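Local coordinates for phosphoribosylaminoimidazole carboxylase (PDB 5C5D), which catalyses the reversible carboxylation of 5-aminoimidazole ribonucleotide with CO2 to 4-carboxy-5-aminoimidazole ribonucleotide in purine biosynthesis, without accepting the N5-carboxy isomer as substrate, at residues 3-8 / 23-28; 15-20 / 88-93; 59-64 / 122-127. The protein carries 1 engineered substitution. All coordinates share one frame; numbering follows the deposited sequence.

Contact 1: residues 3-8 / 23-28; sequences PLVIIL and SELKTF
L25 leaves its helix with CG anti to the carbonyl carbon (chi1 -70°) and CD1 extended beyond it, while I7 holds CG1 anti to its own carbonyl carbon (chi1 -56°) and stretches CD1 out along the same line, away from the strand. These torsions turn both chains into straight reaches that meet methyl to methyl, I7 CD1 lying 4.0 Å from L25 CD1. V5 receives the same leucine methyl differently: L25 slants across its branch point, with L25 CD1 at 3.8 Å from V5 CG1 and at about the same distance from V5 CB. One methyl of L25 thus serves two strand residues two places apart, and L25 alone carries the helix side of this small, wholly apolar contact. V5 and I7 point to the same face of the sheet because side chains alternate along strand 4-9. I6, between them, points to the other face and packs against Y53 of helix 43-54. V5 also meets I63 of the neighbouring strand and F128 of helix 117-129, more apolar packing on the same face. The backbone of V5 is hydrogen-bonded to E31 and A33 of the next strand. This is the helix-on-sheet packing of a beta-alpha-beta unit, strand 4-9, helix 15-27 and strand 31-36, at the start of a parallel alpha/beta fold.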
loop_
_atom_site.group_PDB
_atom_site.type_symbol
_atom_site.label_atom_id
_atom_site.label_comp_id
_atom_site.label_asym_id
_atom_site.label_seq_id
_atom_site.Cartn_x
_atom_site.Cartn_y
_atom_site.Cartn_z
ATOM N N PRO D 3 -7.354 40.225 9.263
ATOM C CA PRO D 3 -6.651 39.088 8.680
ATOM C C PRO D 3 -6.839 38.941 7.171
ATOM O O PRO D 3 -7.805 39.456 6.605
ATOM C CB PRO D 3 -7.252 37.899 9.425
ATOM C CG PRO D 3 -7.621 38.461 10.783
ATOM C CD PRO D 3 -8.150 39.834 10.442
ATOM N N LEU D 4 -5.892 38.247 6.543
ATOM C CA LEU D 4 -5.919 37.962 5.118
ATOM C C LEU D 4 -5.442 36.531 4.898
ATOM O O LEU D 4 -4.433 36.124 5.455
ATOM C CB LEU D 4 -5.017 38.932 4.346
ATOM C CG LEU D 4 -4.934 38.665 2.854
ATOM C CD1 LEU D 4 -6.307 38.874 2.241
ATOM C CD2 LEU D 4 -3.906 39.573 2.197
ATOM N N VAL D 5 -6.143 35.775 4.067
ATOM C CA VAL D 5 -5.694 34.457 3.687
ATOM C C VAL D 5 -5.432 34.468 2.192
ATOM O O VAL D 5 -6.316 34.793 1.414
ATOM C CB VAL D 5 -6.729 33.372 3.993
ATOM C CG1 VAL D 5 -6.264 32.017 3.460
ATOM C CG2 VAL D 5 -6.990 33.272 5.483
ATOM N N ILE D 6 -4.219 34.112 1.806
ATOM C CA ILE D 6 -3.856 34.039 0.416
ATOM C C ILE D 6 -3.975 32.583 0.022
ATOM O O ILE D 6 -3.268 31.739 0.551
ATOM C CB ILE D 6 -2.422 34.533 0.155
ATOM C CG1 ILE D 6 -2.262 36.003 0.574
ATOM C CG2 ILE D 6 -2.073 34.315 -1.306
ATOM C CD1 ILE D 6 -1.912 36.231 2.052
ATOM N N ILE D 7 -4.866 32.316 -0.925
ATOM C CA ILE D 7 -5.053 30.968 -1.453
ATOM C C ILE D 7 -4.293 30.887 -2.743
ATOM O O ILE D 7 -4.672 31.537 -3.720
ATOM C CB ILE D 7 -6.532 30.656 -1.690
ATOM C CG1 ILE D 7 -7.314 30.868 -0.401
ATOM C CG2 ILE D 7 -6.692 29.212 -2.193
ATOM C CD1 ILE D 7 -8.827 30.779 -0.584
ATOM N N LEU D 8 -3.195 30.137 -2.751
ATOM C CA LEU D 8 -2.320 30.056 -3.922
ATOM C C LEU D 8 -2.301 28.649 -4.482
ATOM O O LEU D 8 -1.969 27.690 -3.766
ATOM C CB LEU D 8 -0.896 30.495 -3.557
ATOM C CG LEU D 8 0.130 30.300 -4.669
ATOM C CD1 LEU D 8 -0.205 31.095 -5.923
ATOM C CD2 LEU D 8 1.510 30.668 -4.146
ATOM N N SER D 23 -15.047 29.963 -0.179
ATOM C CA SER D 23 -16.447 29.997 0.223
ATOM C C SER D 23 -16.568 29.849 1.731
ATOM O O SER D 23 -17.344 30.551 2.382
ATOM C CB SER D 23 -17.247 28.886 -0.473
ATOM O OG SER D 23 -17.405 29.184 -1.843
ATOM N N GLU D 24 -15.796 28.940 2.288
ATOM C CA GLU D 24 -15.893 28.704 3.720
ATOM C C GLU D 24 -15.270 29.880 4.489
ATOM O O GLU D 24 -15.806 30.299 5.515
ATOM C CB GLU D 24 -15.228 27.369 4.095
ATOM C CG GLU D 24 -15.773 26.771 5.366
ATOM C CD GLU D 24 -17.188 26.238 5.198
ATOM O OE1 GLU D 24 -17.738 26.335 4.084
ATOM O OE2 GLU D 24 -17.745 25.691 6.173
ATOM N N LEU D 25 -14.170 30.439 3.989
ATOM C CA LEU D 25 -13.570 31.609 4.656
ATOM C C LEU D 25 -14.550 32.787 4.685
ATOM O O LEU D 25 -14.586 33.568 5.635
ATOM C CB LEU D 25 -12.274 32.031 3.975
ATOM C CG LEU D 25 -11.082 31.097 4.120
ATOM C CD1 LEU D 25 -9.978 31.527 3.151
ATOM C CD2 LEU D 25 -10.582 31.079 5.539
ATOM N N LYS D 26 -15.380 32.905 3.659
ATOM C CA LYS D 26 -16.330 33.999 3.608
ATOM C C LYS D 26 -17.348 33.889 4.731
ATOM O O LYS D 26 -17.773 34.903 5.270
ATOM C CB LYS D 26 -17.030 34.030 2.250
ATOM C CG LYS D 26 -17.807 35.295 2.008
ATOM C CD LYS D 26 -18.144 35.455 0.547
ATOM C CE LYS D 26 -18.689 36.839 0.267
ATOM N NZ LYS D 26 -18.945 37.038 -1.184
ATOM N N THR D 27 -17.722 32.662 5.092
ATOM C CA THR D 27 -18.672 32.442 6.173
ATOM C C THR D 27 -18.088 32.899 7.522
ATOM O O THR D 27 -18.834 33.337 8.391
ATOM C CB THR D 27 -19.097 30.964 6.294
ATOM O OG1 THR D 27 -18.006 30.170 6.737
ATOM C CG2 THR D 27 -19.575 30.428 4.965
ATOM N N PHE D 28 -16.767 32.807 7.687
ATOM C CA PHE D 28 -16.094 33.277 8.912
ATOM C C PHE D 28 -15.775 34.773 8.903
ATOM O O PHE D 28 -15.279 35.315 9.906
ATOM C CB PHE D 28 -14.783 32.514 9.144
ATOM C CG PHE D 28 -14.960 31.040 9.382
ATOM C CD1 PHE D 28 -15.625 30.588 10.501
ATOM C CD2 PHE D 28 -14.434 30.101 8.499
ATOM C CE1 PHE D 28 -15.784 29.235 10.723
ATOM C CE2 PHE D 28 -14.582 28.740 8.721
ATOM C CZ PHE D 28 -15.268 28.309 9.829
#

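Contact 2: residues 15-20 / 88-93; sequences MGHAEK and PPPSDS. With EDO (1,2-ethanediol), chain I.
H17 in the first turn of helix 15-27 faces P89 across a CA-CA distance of 6.4 Å, and P88, P89 and P90 run there as a short polyproline II segment. The imidazole is laid against this rod by its first torsion, which sets CG anti to the backbone N (chi1 -172°) and carries the ring out from the helix. P89 CA then sits squarely over one ring face, 3.8 Å from the ring centroid of H17 and 11° off the normal, a CH-pi contact made by the alpha carbon, the pyrrolidine ring member that also belongs to the backbone. P90 slides past the histidine in the opposite direction, so that P90 CD comes to 3.9 Å from H17 ND1. The polar tip of H17 looks to the residue just before the prolines: NE2 is hydrogen-bonded to the backbone O of C87. The carbonyl O of P88 is also near, 3.4 Å from H17 NE2, but at a poor angle for a bond. Farther along the loop an ethanediol, probably from the crystallisation liquor, bridges two residues: the backbone N of S91 gives a nearly straight hydrogen bond to its O2 (3.1 Å), and its O1 hydrogen-bonds to P89 O at 3.2 Å. S91 OG accepts from the backbone N of S93 at 3.0 Å, an ST turn, and R104 of a neighbouring subunit packs on both serines. P89 also touches D14, which binds substrate, and lies close to substrate-binding G67, so the histidine-backed proline loop borders the substrate site of this AIR carboxylase.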
loop_
_atom_site.group_PDB
_atom_site.type_symbol
_atom_site.label_atom_id
_atom_site.label_comp_id
_atom_site.label_asym_id
_atom_site.label_seq_id
_atom_site.Cartn_x
_atom_site.Cartn_y
_atom_site.Cartn_z
ATOM N N MET D 15 -9.094 25.356 -9.483
ATOM C CA MET D 15 -9.882 26.507 -9.052
ATOM C C MET D 15 -11.098 26.074 -8.220
ATOM O O MET D 15 -11.434 26.717 -7.226
ATOM C CB MET D 15 -10.305 27.334 -10.269
ATOM C CG MET D 15 -11.138 28.565 -9.974
ATOM S SD MET D 15 -10.297 29.780 -8.910
ATOM C CE MET D 15 -8.941 30.270 -9.958
ATOM N N GLY D 16 -11.721 24.963 -8.590
ATOM C CA GLY D 16 -12.888 24.493 -7.852
ATOM C C GLY D 16 -12.586 24.198 -6.394
ATOM O O GLY D 16 -13.373 24.505 -5.501
ATOM N N HIS D 17 -11.429 23.594 -6.155
ATOM C CA HIS D 17 -10.941 23.286 -4.819
ATOM C C HIS D 17 -10.667 24.563 -4.039
ATOM O O HIS D 17 -11.106 24.732 -2.907
ATOM C CB HIS D 17 -9.683 22.422 -4.963
ATOM C CG HIS D 17 -9.158 21.870 -3.687
ATOM N ND1 HIS D 17 -9.731 20.783 -3.063
ATOM C CD2 HIS D 17 -8.080 22.208 -2.940
ATOM C CE1 HIS D 17 -9.037 20.489 -1.977
ATOM N NE2 HIS D 17 -8.019 21.335 -1.886
ATOM N N ALA D 18 -10.001 25.497 -4.690
ATOM C CA ALA D 18 -9.748 26.798 -4.071
ATOM C C ALA D 18 -11.058 27.505 -3.712
ATOM O O ALA D 18 -11.154 28.154 -2.670
ATOM C CB ALA D 18 -8.921 27.664 -4.995
ATOM N N GLU D 19 -12.068 27.411 -4.577
ATOM C CA GLU D 19 -13.335 28.080 -4.329
ATOM C C GLU D 19 -14.039 27.514 -3.105
ATOM O O GLU D 19 -14.724 28.248 -2.375
ATOM C CB GLU D 19 -14.249 27.970 -5.559
ATOM C CG GLU D 19 -13.801 28.861 -6.709
ATOM C CD GLU D 19 -14.585 28.636 -8.000
ATOM O OE1 GLU D 19 -15.050 27.501 -8.258
ATOM O OE2 GLU D 19 -14.729 29.610 -8.757
ATOM N N LYS D 20 -13.888 26.217 -2.867
ATOM C CA LYS D 20 -14.480 25.615 -1.680
ATOM C C LYS D 20 -13.883 26.203 -0.439
ATOM O O LYS D 20 -14.583 26.433 0.549
ATOM C CB LYS D 20 -14.297 24.108 -1.655
ATOM C CG LYS D 20 -15.237 23.401 -2.604
ATOM C CD LYS D 20 -15.019 21.925 -2.569
ATOM C CE LYS D 20 -16.095 21.224 -3.325
ATOM N NZ LYS D 20 -16.190 19.858 -2.807
ATOM N N PRO D 88 -3.951 19.951 -0.439
ATOM C CA PRO D 88 -3.845 19.487 -1.811
ATOM C C PRO D 88 -5.212 19.014 -2.318
ATOM O O PRO D 88 -6.061 18.624 -1.504
ATOM C CB PRO D 88 -2.844 18.341 -1.719
ATOM C CG PRO D 88 -3.003 17.807 -0.340
ATOM C CD PRO D 88 -3.268 19.043 0.505
ATOM N N PRO D 89 -5.420 19.058 -3.638
ATOM C CA PRO D 89 -6.649 18.529 -4.198
ATOM C C PRO D 89 -6.670 17.027 -4.036
ATOM O O PRO D 89 -5.621 16.403 -3.916
ATOM C CB PRO D 89 -6.580 18.931 -5.672
ATOM C CG PRO D 89 -5.116 19.031 -5.981
ATOM C CD PRO D 89 -4.442 19.424 -4.677
ATOM N N PRO D 90 -7.859 16.441 -3.980
ATOM C CA PRO D 90 -7.873 14.998 -3.762
ATOM C C PRO D 90 -7.503 14.247 -5.029
ATOM O O PRO D 90 -7.777 14.710 -6.136
ATOM C CB PRO D 90 -9.315 14.726 -3.340
ATOM C CG PRO D 90 -10.100 15.815 -3.994
ATOM C CD PRO D 90 -9.204 17.024 -3.896
ATOM N N SER D 91 -6.847 13.106 -4.858
ATOM C CA SER D 91 -6.524 12.262 -5.992
ATOM C C SER D 91 -6.575 10.828 -5.575
ATOM O O SER D 91 -6.186 10.501 -4.450
ATOM C CB SER D 91 -5.131 12.544 -6.547
ATOM O OG SER D 91 -4.862 11.598 -7.566
ATOM N N ASP D 92 -7.031 9.990 -6.486
ATOM C CA ASP D 92 -7.079 8.556 -6.239
ATOM C C ASP D 92 -5.972 7.832 -6.993
ATOM O O ASP D 92 -5.897 6.606 -6.975
ATOM C CB ASP D 92 -8.442 7.984 -6.650
ATOM C CG ASP D 92 -9.590 8.512 -5.794
ATOM O OD1 ASP D 92 -9.473 8.472 -4.549
ATOM O OD2 ASP D 92 -10.615 8.964 -6.362
ATOM N N SER D 93 -5.111 8.578 -7.660
ATOM C CA SER D 93 -4.005 7.969 -8.376
ATOM C C SER D 93 -3.068 7.305 -7.370
ATOM O O SER D 93 -2.784 7.866 -6.320
ATOM C CB SER D 93 -3.296 8.999 -9.232
ATOM O OG SER D 93 -4.126 9.296 -10.342
HETATM C C1 EDO I . -3.702 13.447 -2.347
HETATM O O1 EDO I . -4.247 14.588 -1.704
HETATM C C2 EDO I . -4.528 12.271 -1.887
HETATM O O2 EDO I . -5.926 12.597 -1.984
#

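Contact 3: residues 59-64 / 122-127; sequences PKLYIT and LLAARI
L61 is the bump of this contact, and A124 with I127, one helical turn apart, form the shallow hollow that takes it. L61 CD1, extended from a CG held anti to the carbonyl carbon (chi1 -69°), settles onto the helix backbone beside the small alanine, 3.6 Å from A124 CA and 3.7 Å from A124 CB; with only a methyl group there, the leucine can press close to the helix. I127 makes the second wall, its branched side chain slanting across the leucine fork: I127 CG2 lies 3.9 Å from L61 CD1 and is also near L61 CD2. I63, two residues along the strand, reaches the alanine more loosely, with its CD1 4.5 Å from A124 CB. The axes of strand segment 60-64 and helix segment 122-127 approach to 9.7 Å and run nearly antiparallel, at 163°. A125 faces away from the strand and packs on V139 of helix 133-157, so helix 117-129 is covered on its outer side too. R126 forms a salt bridge with D77 of a neighbouring subunit, where L130 also packs on L61. A helix running antiparallel to the strand it covers is characteristic of layered parallel alpha/beta folds.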
loop_
_atom_site.group_PDB
_atom_site.type_symbol
_atom_site.label_atom_id
_atom_site.label_comp_id
_atom_site.label_asym_id
_atom_site.label_seq_id
_atom_site.Cartn_x
_atom_site.Cartn_y
_atom_site.Cartn_z
ATOM N N PRO D 59 -2.196 40.361 9.787
ATOM C CA PRO D 59 -2.013 38.927 10.011
ATOM C C PRO D 59 -2.382 38.151 8.785
ATOM O O PRO D 59 -3.465 38.387 8.267
ATOM C CB PRO D 59 -2.980 38.606 11.148
ATOM C CG PRO D 59 -3.491 39.911 11.638
ATOM C CD PRO D 59 -3.274 40.927 10.610
ATOM N N LYS D 60 -1.512 37.264 8.317
ATOM C CA LYS D 60 -1.836 36.518 7.114
ATOM C C LYS D 60 -1.477 35.071 7.217
ATOM O O LYS D 60 -0.574 34.686 7.954
ATOM C CB LYS D 60 -1.158 37.142 5.901
ATOM C CG LYS D 60 0.312 37.209 5.905
ATOM C CD LYS D 60 0.722 38.363 4.943
ATOM C CE LYS D 60 1.932 39.068 5.409
ATOM N NZ LYS D 60 1.744 39.725 6.686
ATOM N N LEU D 61 -2.217 34.282 6.449
ATOM C CA LEU D 61 -1.930 32.875 6.241
ATOM C C LEU D 61 -1.922 32.609 4.741
ATOM O O LEU D 61 -2.623 33.278 4.001
ATOM C CB LEU D 61 -2.958 31.977 6.924
ATOM C CG LEU D 61 -2.924 31.982 8.442
ATOM C CD1 LEU D 61 -4.110 31.205 8.944
ATOM C CD2 LEU D 61 -1.630 31.400 9.003
ATOM N N TYR D 62 -1.121 31.637 4.322
ATOM C CA TYR D 62 -1.164 31.143 2.958
ATOM C C TYR D 62 -1.712 29.739 2.976
ATOM O O TYR D 62 -1.266 28.933 3.787
ATOM C CB TYR D 62 0.237 31.173 2.342
ATOM C CG TYR D 62 0.834 32.561 2.292
ATOM C CD1 TYR D 62 1.430 33.118 3.412
ATOM C CD2 TYR D 62 0.823 33.306 1.123
ATOM C CE1 TYR D 62 1.971 34.394 3.371
ATOM C CE2 TYR D 62 1.371 34.552 1.062
ATOM C CZ TYR D 62 1.956 35.103 2.189
ATOM O OH TYR D 62 2.501 36.375 2.174
ATOM N N ILE D 63 -2.669 29.458 2.101
ATOM C CA ILE D 63 -3.160 28.089 1.903
ATOM C C ILE D 63 -2.717 27.696 0.502
ATOM O O ILE D 63 -3.114 28.330 -0.482
ATOM C CB ILE D 63 -4.675 27.973 2.078
ATOM C CG1 ILE D 63 -5.088 28.380 3.487
ATOM C CG2 ILE D 63 -5.142 26.547 1.774
ATOM C CD1 ILE D 63 -6.631 28.383 3.691
ATOM N N THR D 64 -1.902 26.648 0.412
ATOM C CA THR D 64 -1.267 26.261 -0.836
ATOM C C THR D 64 -1.829 24.962 -1.384
ATOM O O THR D 64 -1.955 23.969 -0.687
ATOM C CB THR D 64 0.239 26.150 -0.637
ATOM O OG1 THR D 64 0.475 25.343 0.539
ATOM C CG2 THR D 64 0.835 27.554 -0.481
ATOM N N LEU D 122 -11.396 26.353 8.311
ATOM C CA LEU D 122 -11.626 26.357 9.751
ATOM C C LEU D 122 -10.329 26.466 10.523
ATOM O O LEU D 122 -10.254 27.226 11.506
ATOM C CB LEU D 122 -12.386 25.083 10.167
ATOM C CG LEU D 122 -12.735 24.925 11.648
ATOM C CD1 LEU D 122 -13.633 26.034 12.151
ATOM C CD2 LEU D 122 -13.366 23.553 11.887
ATOM N N LEU D 123 -9.301 25.750 10.076
ATOM C CA LEU D 123 -8.009 25.850 10.745
ATOM C C LEU D 123 -7.499 27.268 10.636
ATOM O O LEU D 123 -6.984 27.817 11.605
ATOM C CB LEU D 123 -6.979 24.887 10.151
ATOM C CG LEU D 123 -5.518 25.085 10.615
ATOM C CD1 LEU D 123 -5.362 24.855 12.092
ATOM C CD2 LEU D 123 -4.595 24.160 9.849
ATOM N N ALA D 124 -7.593 27.855 9.449
ATOM C CA ALA D 124 -7.125 29.242 9.299
ATOM C C ALA D 124 -7.869 30.147 10.293
ATOM O O ALA D 124 -7.267 30.992 10.984
ATOM C CB ALA D 124 -7.319 29.733 7.896
ATOM N N ALA D 125 -9.186 30.008 10.351
ATOM C CA ALA D 125 -9.968 30.843 11.250
ATOM C C ALA D 125 -9.526 30.625 12.688
ATOM O O ALA D 125 -9.410 31.582 13.466
ATOM C CB ALA D 125 -11.481 30.543 11.073
ATOM N N ARG D 126 -9.265 29.378 13.052
ATOM C CA ARG D 126 -8.896 29.088 14.440
ATOM C C ARG D 126 -7.491 29.560 14.776
ATOM O O ARG D 126 -7.207 29.861 15.941
ATOM C CB ARG D 126 -9.095 27.592 14.725
ATOM C CG ARG D 126 -10.576 27.266 14.668
ATOM C CD ARG D 126 -10.860 25.780 14.736
ATOM N NE ARG D 126 -10.658 25.259 16.073
ATOM C CZ ARG D 126 -10.746 23.976 16.376
ATOM N NH1 ARG D 126 -11.014 23.094 15.422
ATOM N NH2 ARG D 126 -10.541 23.571 17.621
ATOM N N ILE D 127 -6.624 29.674 13.773
ATOM C CA ILE D 127 -5.304 30.284 13.978
ATOM C C ILE D 127 -5.457 31.768 14.305
ATOM O O ILE D 127 -4.887 32.241 15.305
ATOM C CB ILE D 127 -4.391 30.075 12.753
ATOM C CG1 ILE D 127 -3.843 28.648 12.796
ATOM C CG2 ILE D 127 -3.246 31.082 12.755
ATOM C CD1 ILE D 127 -3.325 28.151 11.512
#

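Contacts 1 and 3 are core, contact 2 surface. Contacts 1 and 3 rest on neighbouring strands of one parallel sheet, joined directly by backbone hydrogen bonds between I6 and both L61 and I63, and their helices, 15-27 and 117-129, cover the same sheet face. Both are purely aliphatic, yet one is supplied by a single leucine from the helix and the other by a leucine from the strand. Contact 2 uses the beginning of the helix whose end serves contact 1, and I7 touches A18 between them. At that end of the helix, beside the substrate site, methyl packing gives way to an imidazole, prolines and backbone polar atoms that hydrogen-bond.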